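Local coordinates for protein GENE 22 product (Bacillus phage spp1, PDB 2XC8) that is of unknown function but resembles in fold a domain of the receptor-binding protein of lactococcal phage p2, at residues L48-T53 against V101-N106; Y54-M59 against K77-G82. One frame throughout, in Å; residues are numbered along the deposited sequence.

Contact 1. Residues L48-T53 against V101-N106; sequences LTPDDT and VTVFPN
Leu-48 and Pro-50 cover the buried Val-103 from the loop that follows strand 37-47, and the evidence for apolar packing is a run of carbon contacts. The CG2 branch of Val-103 meets Leu-48 CB at 3.8 Å. Its CG1 branch, anti to the backbone N (chi1 -174°), lies 3.8 Å from Pro-50 CB and also touches the carbonyl oxygen of Leu-48. Farther back on the strand, CD2 of Leu-48 reaches Val-101 CB at 4.0 Å, the two side chains crossing at about a right angle. Ile-2 and Arg-109 extend this cluster beyond the two segments.

At the loop end the contacts are between carbon and oxygen. Pro-105 CA makes a CA-H...O contact with Asp-51 O at 3.2 Å, the angle at hydrogen being 128°, while Pro-105 CG lies 3.5 Å from Thr-53 O.

The polar link is indirect: a water accepts from Asp-51 N (2.7 Å) and lies 2.8 Å from Val-103 O, to which it can donate. Within the loop, Thr-53 N donates to Asp-51 OD2 from above the carboxylate plane, forming an Asx turn; Tyr-54 N binds the same oxygen.

No direct hydrogen bond joins the segments, which implies that the loop lies against the strand end through apolar packing, the carbon-oxygen contacts of Pro-105 and a water able to bridge the two backbones, rather than as a further sheet strand.

Contact 2. Residues Y54-M59 against K77-G82; sequences YPVEYM and KAYLDG
The open end of the antiparallel beta hairpin formed by strands 56-64 and 71-79 brings Glu-57 opposite Ala-78 and Val-56 opposite Tyr-79. The axes of 56-59 and 77-79 come within 4.6 Å, their directions 164° apart. Glu-57 and Ala-78 form a hydrogen-bonded pair: Glu-57 N donates to Ala-78 O (2.7 Å), and Ala-78 N donates back to Glu-57 O. Non-hydrogen-bonded pairs flank it, Val-56 with Tyr-79 and Tyr-58 with Lys-77. Beyond the strands, Leu-80 N continues the ladder to Pro-55 O at 2.8 Å, its N-H...O angle of 167° marking a nearly straight bond. Leu-80 is itself the centre of an inverse gamma turn.

On the face bearing Val-56, Tyr-58, Lys-77 and Tyr-79, the lysine lies beside the Tyr-58 ring and points the same way. Lys-77 CG is anti to the backbone N, which places it between Tyr-58 CE1, at 3.6 Å, and Val-56 CG1, at 3.5 Å. Lys-77 NZ makes weak hydrogen bonds to the hydroxyls of Tyr-58 and Tyr-79; the Tyr-58 hydroxyl has its stronger partner in Thr-49 O. Val-56 CG2 packs against Tyr-79 CD1.

The other face carries Glu-57 and Ala-78, and there Leu-80 crosses Glu-57 at about a right angle, Leu-80 CD2 lying 3.5 Å from Glu-57 OE2. Leu-80 CD1 touches Pro-55 CB at 3.8 Å.

Where the segments leave the sheet, Asp-81 CB sits over one face of the Tyr-54 ring in a CH-pi contact, offset toward the rim, 3.9 Å from the ring centroid and 25° off the normal.

How the contacts relate
From the N terminus, the chain leaves strand 37-47 through 48-53, enters strand 56-64 by way of 54-59, and returns along strand 71-79 into 77-82, where contact 2 closes the hairpin. It then passes through strand 93-103 to 101-106, where contact 1 closes the longer loop that encloses contact 2. The centres of the two contacts are about 8 Å apart. Strand 56-64 lies between strands 93-103 and 71-79 in the mixed sheet, and Val-103 N to Val-56 O is a probable hydrogen bond of 2.7 Å. Packing of Asp-51 CB on Val-56 CG2 also joins the loop of contact 1 to the hairpin.

Contact 1. Residues L48-T53 against V101-N106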
loop_
_atom_site.group_PDB
_atom_site.type_symbol
_atom_site.label_atom_id
_atom_site.label_comp_id
_atom_site.label_asym_id
_atom_site.label_seq_id
_atom_site.Cartn_x
_atom_site.Cartn_y
_atom_site.Cartn_z
ATOM N N LEU B 48 6.684 -7.173 13.338
ATOM C CA LEU B 48 6.479 -5.979 14.151
ATOM C C LEU B 48 6.201 -6.407 15.590
ATOM O O LEU B 48 5.104 -6.205 16.124
ATOM C CB LEU B 48 5.357 -5.107 13.575
ATOM C CG LEU B 48 5.678 -4.356 12.277
ATOM C CD1 LEU B 48 4.401 -3.885 11.597
ATOM C CD2 LEU B 48 6.626 -3.181 12.519
ATOM N N THR B 49 7.221 -7.008 16.200
ATOM C CA THR B 49 7.127 -7.609 17.526
ATOM C C THR B 49 7.026 -6.542 18.617
ATOM O O THR B 49 7.894 -5.673 18.719
ATOM C CB THR B 49 8.337 -8.536 17.808
ATOM O OG1 THR B 49 8.538 -9.420 16.698
ATOM C CG2 THR B 49 8.112 -9.363 19.071
ATOM N N PRO B 50 5.956 -6.604 19.431
ATOM C CA PRO B 50 5.837 -5.680 20.551
ATOM C C PRO B 50 6.666 -6.142 21.748
ATOM O O PRO B 50 7.045 -7.313 21.829
ATOM C CB PRO B 50 4.345 -5.728 20.885
ATOM C CG PRO B 50 3.907 -7.089 20.471
ATOM C CD PRO B 50 4.808 -7.530 19.346
ATOM N N ASP B 51 6.950 -5.216 22.659
ATOM C CA ASP B 51 7.609 -5.531 23.921
ATOM C C ASP B 51 6.559 -5.495 25.026
ATOM O O ASP B 51 5.577 -4.759 24.925
ATOM C CB ASP B 51 8.715 -4.511 24.205
ATOM C CG ASP B 51 9.519 -4.840 25.451
ATOM O OD1 ASP B 51 10.273 -5.836 25.435
ATOM O OD2 ASP B 51 9.403 -4.091 26.445
ATOM N N ASP B 52 6.753 -6.256 26.074
ATOM C CA ASP B 52 5.814 -6.288 27.157
ATOM C C ASP B 52 5.731 -4.998 27.959
ATOM O O ASP B 52 4.726 -4.688 28.504
ATOM C CB ASP B 52 6.170 -7.435 28.070
ATOM C CG ASP B 52 5.425 -8.683 27.747
ATOM O OD1 ASP B 52 5.665 -9.691 28.406
ATOM O OD2 ASP B 52 4.593 -8.681 26.858
ATOM N N THR B 53 6.805 -4.252 27.999
ATOM C CA THR B 53 6.867 -3.015 28.777
ATOM C C THR B 53 6.801 -1.750 27.912
ATOM O O THR B 53 5.916 -0.911 28.101
ATOM C CB THR B 53 8.135 -2.981 29.671
ATOM O OG1 THR B 53 8.158 -4.138 30.516
ATOM C CG2 THR B 53 8.164 -1.728 30.535
ATOM N N VAL B 101 7.774 2.547 11.975
ATOM C CA VAL B 101 6.597 2.136 12.750
ATOM C C VAL B 101 6.885 2.011 14.249
ATOM O O VAL B 101 7.909 1.456 14.653
ATOM C CB VAL B 101 6.001 0.792 12.223
ATOM C CG1 VAL B 101 4.748 0.397 13.003
ATOM C CG2 VAL B 101 5.681 0.880 10.734
ATOM N N THR B 102 5.968 2.537 15.060
ATOM C CA THR B 102 5.992 2.346 16.506
ATOM C C THR B 102 4.959 1.288 16.898
ATOM O O THR B 102 3.769 1.425 16.600
ATOM C CB THR B 102 5.729 3.671 17.262
ATOM O OG1 THR B 102 6.684 4.657 16.846
ATOM C CG2 THR B 102 5.843 3.472 18.773
ATOM N N VAL B 103 5.431 0.229 17.553
ATOM C CA VAL B 103 4.574 -0.870 17.996
ATOM C C VAL B 103 4.423 -0.827 19.515
ATOM O O VAL B 103 5.405 -0.949 20.250
ATOM C CB VAL B 103 5.128 -2.251 17.554
ATOM C CG1 VAL B 103 4.148 -3.365 17.906
ATOM C CG2 VAL B 103 5.424 -2.261 16.059
ATOM N N PHE B 104 3.186 -0.654 19.971
ATOM C CA PHE B 104 2.883 -0.553 21.396
ATOM C C PHE B 104 2.662 -1.938 22.014
ATOM O O PHE B 104 2.294 -2.872 21.298
ATOM C CB PHE B 104 1.675 0.368 21.608
ATOM C CG PHE B 104 1.942 1.801 21.235
ATOM C CD1 PHE B 104 2.498 2.679 22.161
ATOM C CD2 PHE B 104 1.657 2.271 19.955
ATOM C CE1 PHE B 104 2.760 4.004 21.824
ATOM C CE2 PHE B 104 1.914 3.596 19.607
ATOM C CZ PHE B 104 2.466 4.464 20.543
ATOM N N PRO B 105 2.899 -2.083 23.338
ATOM C CA PRO B 105 2.799 -3.388 24.006
ATOM C C PRO B 105 1.572 -4.238 23.649
ATOM O O PRO B 105 1.693 -5.460 23.540
ATOM C CB PRO B 105 2.776 -3.013 25.489
ATOM C CG PRO B 105 3.613 -1.793 25.561
ATOM C CD PRO B 105 3.378 -1.040 24.271
ATOM N N ASN B 106 0.413 -3.604 23.462
ATOM C CA ASN B 106 -0.823 -4.335 23.145
ATOM C C ASN B 106 -1.003 -4.694 21.661
ATOM O O ASN B 106 -2.013 -5.289 21.277
ATOM C CB ASN B 106 -2.064 -3.617 23.713
ATOM C CG ASN B 106 -2.411 -2.329 22.969
ATOM O OD1 ASN B 106 -1.645 -1.837 22.139
ATOM N ND2 ASN B 106 -3.580 -1.775 23.277
HETATM O O HOH W 1 5.724 -2.833 22.339
#

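Contact 2. Residues Y54-M59 against K77-G82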
loop_
_atom_site.group_PDB
_atom_site.type_symbol
_atom_site.label_atom_id
_atom_site.label_comp_id
_atom_site.label_asym_id
_atom_site.label_seq_id
_atom_site.Cartn_x
_atom_site.Cartn_y
_atom_site.Cartn_z
ATOM N N TYR B 54 7.729 -1.626 26.966
ATOM C CA TYR B 54 7.917 -0.386 26.209
ATOM C C TYR B 54 7.410 -0.407 24.770
ATOM O O TYR B 54 7.221 -1.484 24.196
ATOM C CB TYR B 54 9.412 -0.057 26.099
ATOM C CG TYR B 54 10.174 -0.175 27.396
ATOM C CD1 TYR B 54 10.101 0.822 28.363
ATOM C CD2 TYR B 54 10.975 -1.286 27.652
ATOM C CE1 TYR B 54 10.800 0.716 29.559
ATOM C CE2 TYR B 54 11.680 -1.402 28.841
ATOM C CZ TYR B 54 11.589 -0.400 29.788
ATOM O OH TYR B 54 12.292 -0.528 30.961
ATOM N N PRO B 55 7.178 0.787 24.181
ATOM C CA PRO B 55 6.744 0.772 22.789
ATOM C C PRO B 55 8.043 0.538 22.027
ATOM O O PRO B 55 9.115 0.915 22.507
ATOM C CB PRO B 55 6.245 2.202 22.546
ATOM C CG PRO B 55 5.925 2.753 23.887
ATOM C CD PRO B 55 6.838 2.066 24.839
ATOM N N VAL B 56 7.945 -0.083 20.857
ATOM C CA VAL B 56 9.124 -0.391 20.053
ATOM C C VAL B 56 9.083 0.350 18.718
ATOM O O VAL B 56 8.082 0.296 18.003
ATOM C CB VAL B 56 9.267 -1.912 19.800
ATOM C CG1 VAL B 56 10.548 -2.201 19.053
ATOM C CG2 VAL B 56 9.246 -2.686 21.109
ATOM N N GLU B 57 10.175 1.039 18.394
ATOM C CA GLU B 57 10.314 1.728 17.113
ATOM C C GLU B 57 11.073 0.859 16.117
ATOM O O GLU B 57 12.168 0.378 16.412
ATOM C CB GLU B 57 11.045 3.059 17.289
ATOM C CG GLU B 57 10.267 4.119 18.049
ATOM C CD GLU B 57 11.039 5.419 18.194
ATOM O OE1 GLU B 57 12.289 5.388 18.207
ATOM O OE2 GLU B 57 10.387 6.479 18.299
ATOM N N TYR B 58 10.482 0.664 14.942
ATOM C CA TYR B 58 11.126 -0.078 13.863
ATOM C C TYR B 58 11.488 0.849 12.715
ATOM O O TYR B 58 10.655 1.631 12.250
ATOM C CB TYR B 58 10.225 -1.208 13.365
ATOM C CG TYR B 58 10.125 -2.368 14.323
ATOM C CD1 TYR B 58 11.061 -3.401 14.294
ATOM C CD2 TYR B 58 9.095 -2.435 15.258
ATOM C CE1 TYR B 58 10.975 -4.471 15.174
ATOM C CE2 TYR B 58 8.997 -3.502 16.141
ATOM C CZ TYR B 58 9.941 -4.515 16.095
ATOM O OH TYR B 58 9.854 -5.575 16.964
HETATM N N MSE B 59 12.717 0.743 12.257
HETATM C CA MSE B 59 13.240 1.543 11.188
HETATM C C MSE B 59 13.966 0.797 10.114
HETATM O O MSE B 59 14.936 0.147 10.345
HETATM C CB MSE B 59 14.165 2.579 11.757
HETATM C CG MSE B 59 13.843 3.928 11.294
HETATM SE SE MSE B 59 12.817 4.969 12.490
HETATM C CE MSE B 59 14.270 5.993 13.063
ATOM N N LYS B 77 15.924 -1.308 15.526
ATOM C CA LYS B 77 14.901 -1.444 16.522
ATOM C C LYS B 77 15.253 -0.676 17.792
ATOM O O LYS B 77 16.301 -0.762 18.324
ATOM C CB LYS B 77 14.717 -2.911 16.838
ATOM C CG LYS B 77 13.430 -3.302 17.461
ATOM C CD LYS B 77 13.534 -4.632 18.186
ATOM C CE LYS B 77 12.349 -4.878 19.106
ATOM N NZ LYS B 77 11.977 -6.292 19.274
ATOM N N ALA B 78 14.334 0.100 18.274
ATOM C CA ALA B 78 14.553 0.863 19.499
ATOM C C ALA B 78 13.407 0.691 20.484
ATOM O O ALA B 78 12.236 0.745 20.107
ATOM C CB ALA B 78 14.763 2.337 19.181
ATOM N N TYR B 79 13.761 0.483 21.748
ATOM C CA TYR B 79 12.787 0.388 22.825
ATOM C C TYR B 79 12.599 1.775 23.427
ATOM O O TYR B 79 13.555 2.374 23.927
ATOM C CB TYR B 79 13.260 -0.607 23.888
ATOM C CG TYR B 79 13.437 -2.021 23.375
ATOM C CD1 TYR B 79 12.433 -2.975 23.543
ATOM C CD2 TYR B 79 14.607 -2.406 22.715
ATOM C CE1 TYR B 79 12.589 -4.275 23.072
ATOM C CE2 TYR B 79 14.772 -3.702 22.238
ATOM C CZ TYR B 79 13.761 -4.631 22.420
ATOM O OH TYR B 79 13.920 -5.914 21.953
ATOM N N LEU B 80 11.372 2.287 23.357
ATOM C CA LEU B 80 11.065 3.621 23.872
ATOM C C LEU B 80 11.072 3.660 25.400
ATOM O O LEU B 80 10.021 3.601 26.046
ATOM C CB LEU B 80 9.734 4.147 23.313
ATOM C CG LEU B 80 9.714 4.751 21.903
ATOM C CD1 LEU B 80 8.302 5.217 21.554
ATOM C CD2 LEU B 80 10.702 5.913 21.773
ATOM N N ASP B 81 12.275 3.751 25.962
ATOM C CA ASP B 81 12.465 3.868 27.407
ATOM C C ASP B 81 13.119 5.203 27.779
ATOM O O ASP B 81 13.308 5.507 28.961
ATOM C CB ASP B 81 13.273 2.678 27.955
ATOM C CG ASP B 81 14.659 2.546 27.324
ATOM O OD1 ASP B 81 15.006 3.332 26.412
ATOM O OD2 ASP B 81 15.405 1.638 27.746
ATOM N N GLY B 82 13.457 5.990 26.758
ATOM C CA GLY B 82 14.073 7.304 26.937
ATOM C C GLY B 82 15.586 7.309 26.812
ATOM O O GLY B 82 16.216 8.369 26.872
#